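Local coordinates for protein glycoside hydrolase family 61 (Trichoderma reesei QM6a, PDB 5O2X) that probably cleaves cellulose oxidatively at a copper site, as a lytic polysaccharide monooxygenase of Auxiliary Activity family 9 (formerly GH61), at residues A[41-45]-A[56-60]; A[113-117]-A[228-232]; A[122-128]-A[210-215]; A[150-154]-A[178-182]; A[203-207]-A[217-221]. All blocks are in the same frame, centred on the assembly; numbering follows the deposited sequence.

Five contacts of this one chain illustrate how the chemistry of a contact follows its place in a beta-rich fold. Contacts 1, 2 and 4 are buried, 3 and 5 partly buried. Contact 4 is the regular case: two sheet strands joined by reciprocal backbone bonds. Contact 2 uses the same sheet, but a strand there meets a glycosylated loop, mainly through one backbone bond and two waters. Contacts 1 and 5 join loops, one turning on a histidine, the other rich in water; contact 3, its centre about 23 Å from the chain centre, joins a sugar-bearing loop to a segment ending in strand 127-128. Contacts 3 and 5 touch through W128 and Y217, contacts 2 and 5 through K113 and P220.

Contact 1. Residues A[41-45]-A[56-60]; sequences NGFVS and CHKNA. With NAG (2-acetamido-2-deoxy-beta-D-glucopyranose), chain B.
A buried histidine whose two ring nitrogens both serve the backbone is the striking feature here. H57 leaves helix 53-56 with positive phi (85/176), and its ring, at chi1 -141° and chi2 -53°, swings across to the irregular segment 41-45, extended from F43 to S45. H57 NE2 donates to G42 O at 2.8 Å, while H57 ND1 accepts from K58 N at 2.8 Å. V44, rotamer t, lies over one ring face: V44 CG2 sits 3.9 Å from the H57 centroid in a CH-pi contact. The closest CA pair is V44 with H57, at 6.6 Å.

A type II beta turn runs from H57 to A60, closed by a weak bond from A60 N to H57 O of 3.2 Å. N59 (56/29) carries an N-linked sugar, N59 ND2 to NAG C1 being 1.4 Å. The extended K58 side chain (m, t, t, t) brings K58 CE to 3.4 Å from F43 O. F43, chi1 p, comes within about 5 Å of the copper, which the methylated N-terminal histidine, H86 and Y174 hold, so loop 41-45 lies beside the copper site of this AA9 domain. V44 packs on I54 of helix 53-56, F43 on Q172 and H57 on P175 of strand 172-183, to which the C56-C177 disulfide also ties the helix end.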
# COMPACT_ATOMS: atom_id res chain seq x y z
N ASN A 41 10.29 11.47 -2.65
CA ASN A 41 10.06 10.05 -2.95
C ASN A 41 10.50 9.14 -1.80
O ASN A 41 10.69 7.92 -2.00
CB ASN A 41 10.75 9.63 -4.25
CG ASN A 41 9.94 9.95 -5.48
OD1 ASN A 41 8.71 10.09 -5.42
ND2 ASN A 41 10.62 10.00 -6.60
N GLY A 42 10.59 9.68 -0.59
CA GLY A 42 11.15 8.95 0.52
C GLY A 42 10.16 8.16 1.36
O GLY A 42 9.09 7.74 0.88
N PHE A 43 10.59 7.89 2.59
CA PHE A 43 10.05 6.84 3.42
C PHE A 43 9.69 7.36 4.81
O PHE A 43 10.05 8.44 5.23
CB PHE A 43 11.08 5.69 3.52
CG PHE A 43 12.45 6.16 3.96
CD1 PHE A 43 12.74 6.39 5.29
CD2 PHE A 43 13.46 6.36 3.00
CE1 PHE A 43 14.00 6.85 5.65
CE2 PHE A 43 14.71 6.82 3.38
CZ PHE A 43 14.99 7.06 4.70
N VAL A 44 8.99 6.47 5.53
CA VAL A 44 8.75 6.58 6.97
C VAL A 44 9.63 5.56 7.67
O VAL A 44 9.68 4.40 7.25
CB VAL A 44 7.25 6.36 7.29
CG1 VAL A 44 7.01 6.55 8.78
CG2 VAL A 44 6.37 7.28 6.48
N SER A 45 10.35 5.99 8.70
CA SER A 45 11.27 5.13 9.41
C SER A 45 10.64 4.53 10.65
O SER A 45 9.61 5.00 11.14
CB SER A 45 12.51 5.95 9.85
OG SER A 45 13.24 6.45 8.78
N CYS A 56 -0.54 6.87 6.42
CA CYS A 56 -0.66 7.18 5.00
C CYS A 56 0.52 8.04 4.49
O CYS A 56 0.40 8.73 3.48
CB CYS A 56 -1.99 7.84 4.68
SG CYS A 56 -3.41 6.72 4.85
N HIS A 57 1.66 7.94 5.16
CA HIS A 57 2.88 8.67 4.79
C HIS A 57 2.84 10.08 5.42
O HIS A 57 1.89 10.49 6.09
CB HIS A 57 3.21 8.63 3.31
CG HIS A 57 4.68 8.49 3.00
ND1 HIS A 57 5.62 9.34 3.55
CD2 HIS A 57 5.32 7.62 2.19
CE1 HIS A 57 6.80 8.97 3.07
NE2 HIS A 57 6.64 7.93 2.24
N LYS A 58 3.95 10.82 5.21
CA LYS A 58 4.19 12.03 5.99
C LYS A 58 3.10 13.08 5.82
O LYS A 58 2.72 13.48 4.72
CB LYS A 58 5.54 12.63 5.61
CG LYS A 58 6.69 11.78 6.07
CD LYS A 58 8.04 12.42 5.67
CE LYS A 58 9.21 11.57 6.08
NZ LYS A 58 10.48 12.24 5.70
N ASN A 59 2.60 13.55 6.97
CA ASN A 59 1.64 14.64 7.03
C ASN A 59 0.41 14.36 6.19
O ASN A 59 -0.26 15.29 5.77
CB ASN A 59 2.30 15.97 6.62
CG ASN A 59 3.36 16.39 7.55
OD1 ASN A 59 3.53 15.84 8.62
ND2 ASN A 59 4.07 17.45 7.15
N ALA A 60 0.03 13.08 6.00
CA ALA A 60 -0.96 12.83 4.97
C ALA A 60 -2.33 13.38 5.37
O ALA A 60 -2.75 13.29 6.52
CB ALA A 60 -1.08 11.34 4.70
C1 NAG B . 5.04 18.03 8.01
C2 NAG B . 6.12 18.77 7.22
C3 NAG B . 7.03 19.48 8.23
C4 NAG B . 6.26 20.35 9.18
C5 NAG B . 5.14 19.58 9.82
C6 NAG B . 4.19 20.43 10.70
C7 NAG B . 7.26 17.93 5.22
C8 NAG B . 8.18 16.89 4.66
N2 NAG B . 6.93 17.80 6.48
O3 NAG B . 7.99 20.28 7.50
O4 NAG B . 7.12 20.91 10.18
O5 NAG B . 4.34 18.98 8.82
O6 NAG B . 3.80 21.62 10.04
O7 NAG B . 6.85 18.84 4.53
O HOH W 1 11.69 9.83 6.93

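Contact 2. Residues A[113-117]-A[228-232]; sequences KIDGV and LPTSV. With MAN (alpha-D-mannopyranose), chain L; MAN (alpha-D-mannopyranose), chain I.
One backbone bond, G116 N to T230 O at 2.9 Å, fixes an irregular loop beside strand 110-121, the CA 113-to-117 and CA 228-to-231 directions being 36° apart. D115 and T230 have CA atoms 4.6 Å apart. D115, chi1 85° (p), brings D115 CB to 3.2 Å from T230 O; D115 OD2 bonds W140 and takes a water, 2.7 Å away, also 3.0 Å from V232 N. I114 (p, t) leads its end away, leaving I114 CB 4.0 Å from CD1 of L228 (m, t). A classic beta bulge sets I114 and D115 both opposite D92 of strand 90-96. Segment 228-232, in the loop before strand 241-243, lies against the sheet, consistent with the predicted linker being integral to the catalytic domain. A water spans I114 O and P229 O, 2.7 Å from each. V117 (t) packs V117 CG2 at 3.4 Å on S231 CB. T230 and S231, both p, carry mannoses, T230 OG1 and S231 OG each 1.4 Å from its sugar C1.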
# COMPACT_ATOMS: atom_id res chain seq x y z
N LYS A 113 -5.16 -6.84 6.83
CA LYS A 113 -4.24 -7.14 5.74
C LYS A 113 -4.89 -8.05 4.71
O LYS A 113 -5.35 -9.16 5.06
CB LYS A 113 -2.98 -7.78 6.31
CG LYS A 113 -1.89 -7.97 5.28
CD LYS A 113 -0.66 -8.69 5.80
CE LYS A 113 0.25 -7.78 6.62
NZ LYS A 113 1.24 -8.60 7.37
N ILE A 114 -4.91 -7.60 3.47
CA ILE A 114 -5.48 -8.40 2.38
C ILE A 114 -4.46 -9.10 1.50
O ILE A 114 -4.84 -10.04 0.81
CB ILE A 114 -6.51 -7.60 1.54
CG1 ILE A 114 -5.90 -6.42 0.80
CG2 ILE A 114 -7.69 -7.20 2.42
CD1 ILE A 114 -6.82 -5.83 -0.25
N ASP A 115 -3.19 -8.70 1.53
CA ASP A 115 -2.14 -9.50 0.89
C ASP A 115 -0.83 -9.16 1.54
O ASP A 115 -0.68 -8.19 2.31
CB ASP A 115 -2.11 -9.40 -0.65
CG ASP A 115 -1.34 -8.23 -1.23
OD1 ASP A 115 -1.12 -7.26 -0.50
OD2 ASP A 115 -1.00 -8.30 -2.44
N GLY A 116 0.18 -10.01 1.26
CA GLY A 116 1.51 -9.76 1.79
C GLY A 116 2.45 -10.81 1.28
O GLY A 116 2.24 -12.01 1.49
N VAL A 117 3.52 -10.35 0.61
CA VAL A 117 4.57 -11.23 0.09
C VAL A 117 5.90 -10.74 0.58
O VAL A 117 6.18 -9.52 0.55
CB VAL A 117 4.53 -11.26 -1.46
CG1 VAL A 117 5.64 -12.14 -2.04
CG2 VAL A 117 3.18 -11.79 -1.95
N LEU A 228 -8.03 -15.61 2.15
CA LEU A 228 -7.47 -14.85 1.03
C LEU A 228 -6.11 -15.44 0.65
O LEU A 228 -5.33 -15.77 1.54
CB LEU A 228 -7.28 -13.39 1.44
CG LEU A 228 -8.50 -12.67 1.94
CD1 LEU A 228 -8.13 -11.21 2.20
CD2 LEU A 228 -9.69 -12.83 1.01
N PRO A 229 -5.81 -15.51 -0.63
CA PRO A 229 -4.45 -15.87 -1.02
C PRO A 229 -3.49 -14.76 -0.56
O PRO A 229 -3.86 -13.59 -0.63
CB PRO A 229 -4.57 -15.97 -2.55
CG PRO A 229 -5.62 -15.01 -2.90
CD PRO A 229 -6.61 -15.08 -1.78
N THR A 230 -2.29 -15.11 -0.18
CA THR A 230 -1.38 -14.04 0.26
C THR A 230 -0.89 -13.18 -0.90
O THR A 230 -0.40 -12.07 -0.66
CB THR A 230 -0.22 -14.54 1.11
OG1 THR A 230 0.56 -15.39 0.27
CG2 THR A 230 -0.71 -15.29 2.35
N SER A 231 -1.05 -13.66 -2.13
CA SER A 231 -0.98 -12.81 -3.30
C SER A 231 -1.81 -13.46 -4.39
O SER A 231 -1.91 -14.70 -4.42
CB SER A 231 0.46 -12.58 -3.77
OG SER A 231 1.12 -13.81 -4.12
N VAL A 232 -2.34 -12.63 -5.26
CA VAL A 232 -2.92 -13.13 -6.50
C VAL A 232 -1.88 -13.05 -7.62
O VAL A 232 -0.81 -12.44 -7.46
CB VAL A 232 -4.20 -12.39 -6.90
CG1 VAL A 232 -5.29 -12.61 -5.86
CG2 VAL A 232 -3.97 -10.88 -7.18
C1 MAN L . 1.21 -14.04 -5.51
C2 MAN L . 1.31 -15.54 -5.74
C3 MAN L . 2.63 -16.09 -5.22
C4 MAN L . 3.80 -15.35 -5.83
C5 MAN L . 3.62 -13.85 -5.57
C6 MAN L . 4.67 -13.03 -6.29
O2 MAN L . 1.16 -15.81 -7.13
O3 MAN L . 2.73 -17.51 -5.48
O4 MAN L . 5.04 -15.72 -5.25
O5 MAN L . 2.35 -13.40 -6.07
O6 MAN L . 4.67 -13.25 -7.71
C1 MAN I . 1.96 -15.23 0.37
C2 MAN I . 2.40 -15.85 -0.95
C3 MAN I . 2.10 -17.36 -0.99
C4 MAN I . 2.74 -17.97 0.27
C5 MAN I . 2.17 -17.35 1.54
C6 MAN I . 2.72 -17.95 2.84
O2 MAN I . 3.82 -15.56 -1.06
O3 MAN I . 2.63 -17.97 -2.16
O4 MAN I . 2.46 -19.38 0.31
O5 MAN I . 2.45 -15.94 1.48
O6 MAN I . 4.05 -17.50 3.14
O HOH W 2 -5.32 -11.45 -1.42
O HOH W 3 -1.89 -9.82 -4.47

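Contact 3. Residues A[122-128]-A[210-215]; sequences GGDPGTW and IYTSPL. With MAN (alpha-D-mannopyranose), chain G; MAN (alpha-D-mannopyranose), chain H; SO4 (sulfate ion), chain U.
Glycine makes the hollow in this partly buried contact. G123, extended (-172/164), has room for no side chain: T212 O and the L215 side chain fill the space, G123 CA lying 3.6 Å from T212 O and 4.1 Å from L215 CB. Segment 210-215 bends round the spot through an inverse gamma turn centred on Y211 and a cis peptide before P214. D124 has positive phi (57/56), and its peptide to P125 is cis. D124 N donates to I210 O at 3.0 Å. P125 is a bump of 122-128, P125 CB lying 3.9 Å from Y211 CE1 and 4.1 Å from I210 CD1. Deeper in, W128 (m) meets I210 (p, t) and L215 (t, p): W128 CZ2 is 3.5 Å from I210 CG2 and 4.1 Å from L215 CD2. W128 NE1 bonds P125 O at 2.8 Å. T212 and S213 are O-mannosylated. One direct bond, a water 2.7 Å from G122 O and 2.8 Å from L215 O, and close apolar fit thus join the loops.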
# COMPACT_ATOMS: atom_id res chain seq x y z
N GLY A 122 15.98 -17.81 -1.31
CA GLY A 122 17.37 -17.48 -1.23
C GLY A 122 17.68 -16.55 -0.07
O GLY A 122 16.92 -16.42 0.93
N GLY A 123 18.82 -15.88 -0.16
CA GLY A 123 19.29 -14.93 0.80
C GLY A 123 20.51 -14.21 0.28
O GLY A 123 21.11 -14.61 -0.69
N ASP A 124 20.84 -13.10 0.93
CA ASP A 124 22.04 -12.32 0.56
C ASP A 124 22.07 -11.87 -0.91
O ASP A 124 23.00 -12.18 -1.62
CB ASP A 124 23.31 -13.08 0.90
CG ASP A 124 24.55 -12.22 0.79
OD1 ASP A 124 24.47 -11.03 1.03
OD2 ASP A 124 25.63 -12.72 0.39
N PRO A 125 21.03 -11.14 -1.37
CA PRO A 125 19.88 -10.67 -0.62
C PRO A 125 18.66 -11.57 -0.67
O PRO A 125 17.75 -11.37 0.12
CB PRO A 125 19.57 -9.33 -1.32
CG PRO A 125 19.91 -9.60 -2.76
CD PRO A 125 21.15 -10.47 -2.67
N GLY A 126 18.63 -12.55 -1.59
CA GLY A 126 17.43 -13.30 -1.91
C GLY A 126 16.56 -12.57 -2.90
O GLY A 126 16.84 -11.46 -3.30
N THR A 127 15.49 -13.24 -3.31
CA THR A 127 14.47 -12.69 -4.18
C THR A 127 13.25 -12.35 -3.34
O THR A 127 12.81 -13.18 -2.53
CB THR A 127 14.06 -13.70 -5.28
OG1 THR A 127 15.20 -14.05 -6.05
CG2 THR A 127 13.02 -13.17 -6.18
N TRP A 128 12.72 -11.15 -3.54
CA TRP A 128 11.68 -10.57 -2.71
C TRP A 128 10.47 -10.20 -3.57
O TRP A 128 10.56 -10.07 -4.79
CB TRP A 128 12.21 -9.30 -1.99
CG TRP A 128 13.28 -9.59 -1.02
CD1 TRP A 128 14.58 -9.83 -1.29
CD2 TRP A 128 13.11 -9.78 0.40
NE1 TRP A 128 15.25 -10.09 -0.12
CE2 TRP A 128 14.37 -10.08 0.92
CE3 TRP A 128 12.02 -9.69 1.26
CZ2 TRP A 128 14.55 -10.34 2.26
CZ3 TRP A 128 12.21 -9.95 2.59
CH2 TRP A 128 13.47 -10.26 3.08
N ILE A 210 19.37 -8.93 5.79
CA ILE A 210 19.04 -9.80 4.66
C ILE A 210 20.31 -10.31 3.94
O ILE A 210 20.19 -11.15 3.07
CB ILE A 210 18.08 -9.10 3.67
CG1 ILE A 210 18.77 -7.98 2.90
CG2 ILE A 210 16.81 -8.67 4.38
CD1 ILE A 210 17.90 -7.36 1.83
N TYR A 211 21.49 -9.82 4.35
CA TYR A 211 22.77 -10.16 3.69
C TYR A 211 23.43 -11.33 4.40
O TYR A 211 24.57 -11.28 4.85
CB TYR A 211 23.65 -8.91 3.54
CG TYR A 211 22.91 -7.87 2.73
CD1 TYR A 211 22.76 -8.00 1.37
CD2 TYR A 211 22.34 -6.76 3.33
CE1 TYR A 211 22.06 -7.06 0.61
CE2 TYR A 211 21.64 -5.81 2.59
CZ TYR A 211 21.47 -5.97 1.25
OH TYR A 211 20.75 -5.04 0.52
N THR A 212 22.66 -12.40 4.48
CA THR A 212 23.05 -13.62 5.14
C THR A 212 22.27 -14.72 4.44
O THR A 212 21.20 -14.50 3.87
CB THR A 212 22.77 -13.56 6.63
OG1 THR A 212 23.14 -14.83 7.19
CG2 THR A 212 21.34 -13.24 6.93
N SER A 213 22.79 -15.96 4.49
CA SER A 213 22.09 -17.09 3.88
C SER A 213 22.52 -18.35 4.67
O SER A 213 23.69 -18.51 4.96
CB SER A 213 22.47 -17.24 2.46
OG SER A 213 21.61 -18.20 1.89
N PRO A 214 21.56 -19.23 5.02
CA PRO A 214 20.15 -19.20 4.71
C PRO A 214 19.40 -18.09 5.46
O PRO A 214 19.90 -17.54 6.43
CB PRO A 214 19.64 -20.59 5.12
CG PRO A 214 20.61 -21.06 6.09
CD PRO A 214 21.93 -20.46 5.73
N LEU A 215 18.22 -17.75 4.98
CA LEU A 215 17.47 -16.62 5.48
C LEU A 215 15.99 -17.00 5.50
O LEU A 215 15.46 -17.54 4.55
CB LEU A 215 17.66 -15.42 4.57
CG LEU A 215 16.96 -14.12 4.95
CD1 LEU A 215 17.41 -13.58 6.26
CD2 LEU A 215 17.13 -13.09 3.85
C1 MAN G . 23.40 -14.84 8.58
C2 MAN G . 24.24 -16.12 8.84
C3 MAN G . 23.42 -17.35 8.43
C4 MAN G . 22.06 -17.37 9.12
C5 MAN G . 21.33 -16.04 8.93
C6 MAN G . 20.14 -15.94 9.86
O2 MAN G . 24.57 -16.21 10.21
O3 MAN G . 24.11 -18.57 8.74
O4 MAN G . 21.26 -18.46 8.60
O5 MAN G . 22.18 -14.95 9.32
O6 MAN G . 19.15 -15.11 9.24
C1 MAN H . 21.92 -18.49 0.54
C2 MAN H . 20.75 -19.39 0.05
C3 MAN H . 20.71 -20.71 0.81
C4 MAN H . 22.07 -21.36 0.84
C5 MAN H . 23.10 -20.40 1.40
C6 MAN H . 24.45 -21.09 1.50
O2 MAN H . 20.96 -19.60 -1.32
O3 MAN H . 19.81 -21.68 0.24
O4 MAN H . 22.00 -22.53 1.66
O5 MAN H . 23.15 -19.25 0.56
O6 MAN H . 24.33 -22.19 2.41
S SO4 U . 17.65 -16.46 -5.51
O1 SO4 U . 17.51 -16.86 -6.94
O2 SO4 U . 19.03 -16.77 -5.07
O3 SO4 U . 16.60 -17.06 -4.67
O4 SO4 U . 17.45 -15.02 -5.34
O HOH W 4 15.06 -18.15 1.83
O HOH W 5 17.61 -19.25 2.51

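Contact 4. Residues A[150-154]-A[178-182]; sequences PGNYV and FNIAV
Two strands of a beta hairpin, 151-161 and 172-183, pair here antiparallel, their segment axes 4.7 Å apart at 156°. F178 O receives a CA-H...O contact from V154 CA at 3.3 Å, and the F178 ring reaches I4 and I7 of strand 3-9 in the other sheet, as expected of the AA9 beta-sandwich core. N179 faces V154 in a non-hydrogen-bonded pair; its OD1 accepts from W34 NE1, its ND2 donates to G65 O. I180 (p, t) pairs with Y153: I180 N to Y153 O and Y153 N to I180 O are both 2.9 Å. A181 meets N152, A181 CB being 3.3 Å from N152 OD1. V182 (t) closes with G151, V182 N to G151 O at 2.8 Å and G151 N to V182 O at 3.1 Å, V182 CG2 touching Y153 CD1 at 3.8 Å. At 161/178 a beta carbon on G151 would jam against the preceding carbonyl O, which calls for glycine. Reciprocal backbone bonds set the register, and Y153, I180 and V182 add an apolar face.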
# COMPACT_ATOMS: atom_id res chain seq x y z
N PRO A 150 -19.86 -4.42 1.48
CA PRO A 150 -19.95 -3.10 0.92
C PRO A 150 -19.52 -2.02 1.94
O PRO A 150 -19.71 -2.20 3.16
CB PRO A 150 -21.43 -2.99 0.54
CG PRO A 150 -21.83 -4.41 0.24
CD PRO A 150 -21.06 -5.24 1.20
N GLY A 151 -18.91 -0.95 1.43
CA GLY A 151 -18.49 0.14 2.30
C GLY A 151 -17.45 0.99 1.61
O GLY A 151 -17.01 0.68 0.50
N ASN A 152 -17.04 2.03 2.32
CA ASN A 152 -15.94 2.88 1.88
C ASN A 152 -14.71 2.49 2.68
O ASN A 152 -14.79 2.34 3.91
CB ASN A 152 -16.32 4.33 2.13
CG ASN A 152 -17.53 4.71 1.36
OD1 ASN A 152 -17.67 4.38 0.19
ND2 ASN A 152 -18.39 5.46 2.00
N TYR A 153 -13.58 2.33 1.99
CA TYR A 153 -12.37 1.87 2.61
C TYR A 153 -11.16 2.66 2.14
O TYR A 153 -11.07 3.02 0.96
CB TYR A 153 -12.07 0.41 2.26
CG TYR A 153 -13.13 -0.59 2.69
CD1 TYR A 153 -14.25 -0.84 1.90
CD2 TYR A 153 -13.02 -1.31 3.87
CE1 TYR A 153 -15.27 -1.73 2.30
CE2 TYR A 153 -14.01 -2.21 4.28
CZ TYR A 153 -15.10 -2.43 3.46
OH TYR A 153 -16.06 -3.34 3.89
N VAL A 154 -10.22 2.88 3.06
CA VAL A 154 -8.87 3.29 2.67
C VAL A 154 -8.09 2.01 2.35
O VAL A 154 -8.00 1.10 3.18
CB VAL A 154 -8.19 4.10 3.75
CG1 VAL A 154 -6.72 4.35 3.40
CG2 VAL A 154 -8.88 5.44 3.93
N PHE A 178 -5.27 5.15 -0.66
CA PHE A 178 -6.25 5.44 -1.69
C PHE A 178 -7.66 5.25 -1.14
O PHE A 178 -7.87 4.37 -0.31
CB PHE A 178 -6.10 4.46 -2.87
CG PHE A 178 -4.71 4.50 -3.46
CD1 PHE A 178 -4.39 5.46 -4.42
CD2 PHE A 178 -3.70 3.69 -2.99
CE1 PHE A 178 -3.10 5.61 -4.87
CE2 PHE A 178 -2.40 3.83 -3.47
CZ PHE A 178 -2.12 4.79 -4.40
N ASN A 179 -8.60 6.06 -1.62
CA ASN A 179 -10.00 5.88 -1.23
C ASN A 179 -10.75 5.04 -2.25
O ASN A 179 -10.78 5.40 -3.44
CB ASN A 179 -10.72 7.24 -1.15
CG ASN A 179 -10.26 8.11 -0.03
OD1 ASN A 179 -9.57 7.70 0.91
ND2 ASN A 179 -10.72 9.37 -0.11
N ILE A 180 -11.41 3.99 -1.77
CA ILE A 180 -12.28 3.19 -2.62
C ILE A 180 -13.68 3.09 -2.00
O ILE A 180 -13.86 3.15 -0.78
CB ILE A 180 -11.67 1.79 -2.94
CG1 ILE A 180 -11.56 0.91 -1.73
CG2 ILE A 180 -10.37 1.95 -3.67
CD1 ILE A 180 -11.11 -0.51 -2.01
N ALA A 181 -14.66 2.88 -2.88
CA ALA A 181 -16.05 2.62 -2.47
C ALA A 181 -16.39 1.28 -3.09
O ALA A 181 -16.42 1.16 -4.31
CB ALA A 181 -16.96 3.72 -3.00
N VAL A 182 -16.67 0.30 -2.24
CA VAL A 182 -16.84 -1.09 -2.65
C VAL A 182 -18.32 -1.49 -2.64
O VAL A 182 -19.00 -1.30 -1.62
CB VAL A 182 -16.09 -2.04 -1.71
CG1 VAL A 182 -16.33 -3.51 -2.08
CG2 VAL A 182 -14.60 -1.72 -1.76

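Contact 5. Residues A[203-207]-A[217-221]; sequences DPGVL and YIIPG
G205, P220 and I218 bury most of the surface where two irregular loop segments meet. G205 sits in a tight turn: V206 N and L207 N both bond D203 O, at 2.9 and 3.0 Å. G205 CA makes a CA-H...O contact with I218 O at 3.3 Å, leaving a beta carbon no room. G205 O takes a hydrogen bond from Y217 OH at 2.7 Å; Y217, chi1 t, packs on L119 of strand 110-121 and edge-to-face with W128. P220 directs its CA-to-CB bond toward the turn, with P220 CG 3.7 Å from G205 O and 3.8 Å from V206 CG2; P220 O accepts from K113 NZ of the same strand, so the loop lies along the sheet. I218 (m, t) sets I218 CD1 4.0 Å from P204 CG. A water joins D203 OD2 to G221 N. With neither segment a strand, one phenol, proline packing and solvent hold the loops, a water 2.8 Å from G205 N and 2.9 Å from I218 O replacing one direct backbone bond.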
# COMPACT_ATOMS: atom_id res chain seq x y z
N ASP A 203 10.64 -5.51 15.44
CA ASP A 203 9.97 -6.67 14.86
C ASP A 203 10.96 -7.47 14.03
O ASP A 203 11.88 -6.91 13.41
CB ASP A 203 8.81 -6.24 13.97
CG ASP A 203 7.58 -5.76 14.74
OD1 ASP A 203 7.53 -5.95 15.97
OD2 ASP A 203 6.71 -5.15 14.09
N PRO A 204 10.77 -8.79 13.94
CA PRO A 204 11.75 -9.64 13.23
C PRO A 204 11.86 -9.37 11.74
O PRO A 204 12.91 -9.68 11.16
CB PRO A 204 11.28 -11.07 13.55
CG PRO A 204 9.85 -10.90 13.89
CD PRO A 204 9.72 -9.60 14.61
N GLY A 205 10.83 -8.81 11.14
CA GLY A 205 10.89 -8.42 9.73
C GLY A 205 11.23 -6.96 9.49
O GLY A 205 11.22 -6.49 8.36
N VAL A 206 11.55 -6.24 10.56
CA VAL A 206 11.94 -4.81 10.53
C VAL A 206 13.42 -4.65 10.82
O VAL A 206 14.11 -3.95 10.10
CB VAL A 206 11.08 -3.99 11.51
CG1 VAL A 206 11.63 -2.56 11.65
CG2 VAL A 206 9.63 -3.97 11.06
N LEU A 207 13.88 -5.28 11.90
CA LEU A 207 15.29 -5.23 12.31
C LEU A 207 15.87 -6.58 11.88
O LEU A 207 15.70 -7.59 12.57
CB LEU A 207 15.40 -4.96 13.81
CG LEU A 207 16.83 -4.91 14.34
CD1 LEU A 207 17.64 -3.81 13.68
CD2 LEU A 207 16.81 -4.71 15.83
N TYR A 217 12.03 -15.09 6.71
CA TYR A 217 11.44 -13.75 6.84
C TYR A 217 10.03 -13.77 7.32
O TYR A 217 9.19 -14.39 6.67
CB TYR A 217 11.51 -12.99 5.53
CG TYR A 217 11.10 -11.55 5.69
CD1 TYR A 217 11.92 -10.68 6.35
CD2 TYR A 217 9.89 -11.08 5.23
CE1 TYR A 217 11.57 -9.36 6.54
CE2 TYR A 217 9.52 -9.75 5.40
CZ TYR A 217 10.37 -8.90 6.07
OH TYR A 217 9.96 -7.61 6.26
N ILE A 218 9.74 -13.04 8.41
CA ILE A 218 8.39 -12.86 8.95
C ILE A 218 7.90 -11.47 8.53
O ILE A 218 8.42 -10.47 9.04
CB ILE A 218 8.37 -13.01 10.48
CG1 ILE A 218 8.89 -14.39 10.89
CG2 ILE A 218 6.96 -12.73 11.02
CD1 ILE A 218 9.07 -14.54 12.38
N ILE A 219 6.93 -11.41 7.65
CA ILE A 219 6.43 -10.14 7.19
C ILE A 219 5.81 -9.42 8.38
O ILE A 219 5.02 -10.01 9.11
CB ILE A 219 5.37 -10.30 6.08
CG1 ILE A 219 5.92 -11.07 4.88
CG2 ILE A 219 4.82 -8.94 5.65
CD1 ILE A 219 4.87 -11.44 3.89
N PRO A 220 6.13 -8.14 8.61
CA PRO A 220 5.56 -7.39 9.69
C PRO A 220 4.06 -7.19 9.56
O PRO A 220 3.49 -7.27 8.47
CB PRO A 220 6.34 -6.02 9.61
CG PRO A 220 7.61 -6.35 8.90
CD PRO A 220 7.21 -7.40 7.91
N GLY A 221 3.44 -6.88 10.69
CA GLY A 221 2.02 -6.58 10.74
C GLY A 221 1.16 -7.80 11.02
O GLY A 221 1.65 -8.91 11.26
O HOH W 6 4.95 -7.03 13.11
O HOH W 7 12.01 -12.12 9.87
O HOH W 8 8.06 -8.96 11.45